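Local coordinates for protein Z5138 gene product (PDB 1XOU) that probably acts as a type III secretion chaperone for the secreted proteins EspA and EspB, at residues Glu60-Tyr64 with Gly65-Lys69. The protein carries 1 engineered substitution. Sequence-based numbering, arbitrary orientation.
Sequences EGYTY and GEERK
With CG anti to its carbonyl carbon (chi1 -72°) and the chain bent at chi2, E67 lays its aliphatic part over one face of the Y62 ring, the two side chains crossing at about a right angle. In this CH-pi contact CB of E67 lies over the face, somewhat toward the rim, 3.8 Å from the centroid of the Y62 ring, while CG comes down near the rim, 3.5 Å from CE1 of Y62. The bend also brings OE1 of E67 to 3.2 Å from CA of G61. Beyond the pair, Y62 OH bonds to a polar side chain of the chain of another protein, and E67 OE2 forms a salt bridge with a basic side chain of that chain. These contacts span a short break between consecutive helices, 49-64 passing into 66-83 with G65 at the N-cap position. The bond from R68 N to G61 O, 3.1 Å long and nearly straight, bridges the break; G65 N adds a weak one to the same oxygen. R68, for its part, folds back along the backbone, its CB 3.3 Å from Y62 O and one face of its guanidinium against T63 O, before NH2 reaches D72 in a salt bridge. Replacing R68 by alanine would probably leave D72 without this charged mate and remove the guanidinium that packs against T63 O.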
ATOM      1  N   GLU B  60      -8.229 -14.460  13.159  1.00 60.58           N
ATOM      2  CA  GLU B  60      -9.418 -14.579  12.327  1.00 62.75           C
ATOM      3  C   GLU B  60      -9.551 -13.351  11.436  1.00 61.24           C
ATOM      4  O   GLU B  60      -9.947 -13.459  10.270  1.00 61.25           O
ATOM      5  CB  GLU B  60     -10.665 -14.740  13.197  1.00 67.33           C
ATOM      6  CG  GLU B  60     -10.797 -16.132  13.794  1.00 75.01           C
ATOM      7  CD  GLU B  60     -11.740 -16.198  14.998  1.00 80.36           C
ATOM      8  OE1 GLU B  60     -11.821 -17.294  15.614  1.00 82.72           O
ATOM      9  OE2 GLU B  60     -12.389 -15.170  15.333  1.00 81.41           O
ATOM     10  N   GLY B  61      -9.192 -12.191  11.991  1.00 59.11           N
ATOM     11  CA  GLY B  61      -9.261 -10.946  11.248  1.00 55.19           C
ATOM     12  C   GLY B  61      -8.381 -10.965  10.015  1.00 54.65           C
ATOM     13  O   GLY B  61      -8.808 -10.567   8.936  1.00 54.06           O
ATOM     14  N   TYR B  62      -7.150 -11.442  10.169  1.00 54.60           N
ATOM     15  CA  TYR B  62      -6.212 -11.507   9.059  1.00 55.59           C
ATOM     16  C   TYR B  62      -6.435 -12.664   8.097  1.00 56.41           C
ATOM     17  O   TYR B  62      -5.793 -12.739   7.054  1.00 57.86           O
ATOM     18  CB  TYR B  62      -4.780 -11.598   9.583  1.00 56.16           C
ATOM     19  CG  TYR B  62      -4.100 -10.264   9.768  1.00 57.49           C
ATOM     20  CD1 TYR B  62      -4.308  -9.498  10.923  1.00 57.22           C
ATOM     21  CD2 TYR B  62      -3.250  -9.760   8.785  1.00 57.70           C
ATOM     22  CE1 TYR B  62      -3.681  -8.264  11.095  1.00 57.44           C
ATOM     23  CE2 TYR B  62      -2.618  -8.526   8.941  1.00 59.19           C
ATOM     24  CZ  TYR B  62      -2.836  -7.785  10.096  1.00 59.17           C
ATOM     25  OH  TYR B  62      -2.199  -6.577  10.239  1.00 59.93           O
ATOM     26  N   THR B  63      -7.335 -13.574   8.432  1.00 57.85           N
ATOM     27  CA  THR B  63      -7.556 -14.721   7.564  1.00 58.68           C
ATOM     28  C   THR B  63      -8.824 -14.623   6.741  1.00 59.04           C
ATOM     29  O   THR B  63      -8.806 -14.892   5.540  1.00 59.62           O
ATOM     30  CB  THR B  63      -7.572 -15.988   8.379  1.00 59.05           C
ATOM     31  OG1 THR B  63      -8.389 -15.777   9.536  1.00 61.16           O
ATOM     32  CG2 THR B  63      -6.158 -16.349   8.800  1.00 57.85           C
ATOM     33  N   TYR B  64      -9.929 -14.264   7.378  1.00 58.74           N
ATOM     34  CA  TYR B  64     -11.167 -14.099   6.628  1.00 60.29           C
ATOM     35  C   TYR B  64     -11.960 -12.908   7.155  1.00 60.79           C
ATOM     36  O   TYR B  64     -13.135 -12.758   6.840  1.00 62.75           O
ATOM     37  CB  TYR B  64     -12.029 -15.377   6.662  1.00 60.00           C
ATOM     38  CG  TYR B  64     -12.410 -15.841   8.046  1.00 59.09           C
ATOM     39  CD1 TYR B  64     -11.501 -16.545   8.838  1.00 58.56           C
ATOM     40  CD2 TYR B  64     -13.657 -15.520   8.591  1.00 57.76           C
ATOM     41  CE1 TYR B  64     -11.817 -16.913  10.144  1.00 59.38           C
ATOM     42  CE2 TYR B  64     -13.987 -15.887   9.901  1.00 58.28           C
ATOM     43  CZ  TYR B  64     -13.059 -16.580  10.675  1.00 59.26           C
ATOM     44  OH  TYR B  64     -13.352 -16.914  11.981  1.00 59.87           O
ATOM     45  N   GLY B  65     -11.302 -12.056   7.939  1.00 61.14           N
ATOM     46  CA  GLY B  65     -11.959 -10.890   8.504  1.00 62.30           C
ATOM     47  C   GLY B  65     -11.660  -9.557   7.830  1.00 64.02           C
ATOM     48  O   GLY B  65     -11.333  -9.500   6.643  1.00 62.76           O
ATOM     49  N   GLU B  66     -11.770  -8.476   8.603  1.00 65.60           N
ATOM     50  CA  GLU B  66     -11.538  -7.128   8.089  1.00 67.31           C
ATOM     51  C   GLU B  66     -10.121  -6.819   7.642  1.00 65.50           C
ATOM     52  O   GLU B  66      -9.933  -6.277   6.550  1.00 64.53           O
ATOM     53  CB  GLU B  66     -12.005  -6.086   9.111  1.00 71.87           C
ATOM     54  CG  GLU B  66     -13.373  -5.489   8.763  1.00 80.69           C
ATOM     55  CD  GLU B  66     -14.450  -6.560   8.502  1.00 86.72           C
ATOM     56  OE1 GLU B  66     -14.729  -7.371   9.421  1.00 89.74           O
ATOM     57  OE2 GLU B  66     -15.018  -6.590   7.378  1.00 87.56           O
ATOM     58  N   GLU B  67      -9.133  -7.146   8.475  1.00 62.80           N
ATOM     59  CA  GLU B  67      -7.728  -6.912   8.134  1.00 61.89           C
ATOM     60  C   GLU B  67      -7.383  -7.548   6.776  1.00 60.10           C
ATOM     61  O   GLU B  67      -6.787  -6.913   5.905  1.00 58.35           O
ATOM     62  CB  GLU B  67      -6.820  -7.491   9.215  1.00 64.62           C
ATOM     63  CG  GLU B  67      -6.816  -6.729  10.542  1.00 71.49           C
ATOM     64  CD  GLU B  67      -8.172  -6.701  11.237  1.00 75.09           C
ATOM     65  OE1 GLU B  67      -8.869  -7.740  11.250  1.00 77.71           O
ATOM     66  OE2 GLU B  67      -8.537  -5.640  11.792  1.00 75.95           O
ATOM     67  N   ARG B  68      -7.770  -8.804   6.603  1.00 58.30           N
ATOM     68  CA  ARG B  68      -7.529  -9.520   5.364  1.00 56.69           C
ATOM     69  C   ARG B  68      -8.169  -8.808   4.169  1.00 55.08           C
ATOM     70  O   ARG B  68      -7.594  -8.761   3.080  1.00 53.50           O
ATOM     71  CB  ARG B  68      -8.085 -10.942   5.481  1.00 59.53           C
ATOM     72  CG  ARG B  68      -8.227 -11.672   4.151  1.00 64.80           C
ATOM     73  CD  ARG B  68      -6.882 -11.986   3.503  1.00 68.93           C
ATOM     74  NE  ARG B  68      -6.760 -13.429   3.326  1.00 78.01           N
ATOM     75  CZ  ARG B  68      -7.470 -14.135   2.448  1.00 82.09           C
ATOM     76  NH1 ARG B  68      -7.320 -15.455   2.354  1.00 84.27           N
ATOM     77  NH2 ARG B  68      -8.305 -13.516   1.632  1.00 83.94           N
ATOM     78  N   LYS B  69      -9.364  -8.261   4.364  1.00 53.77           N
ATOM     79  CA  LYS B  69     -10.060  -7.580   3.282  1.00 53.73           C
ATOM     80  C   LYS B  69      -9.379  -6.261   2.951  1.00 52.13           C
ATOM     81  O   LYS B  69      -9.249  -5.886   1.790  1.00 50.37           O
ATOM     82  CB  LYS B  69     -11.525  -7.352   3.664  1.00 57.45           C
ATOM     83  CG  LYS B  69     -12.349  -8.636   3.779  1.00 61.54           C
ATOM     84  CD  LYS B  69     -13.705  -8.378   4.429  1.00 65.76           C
ATOM     85  CE  LYS B  69     -14.491  -9.675   4.614  1.00 67.84           C
ATOM     86  NZ  LYS B  69     -15.613  -9.511   5.586  1.00 69.49           N
TER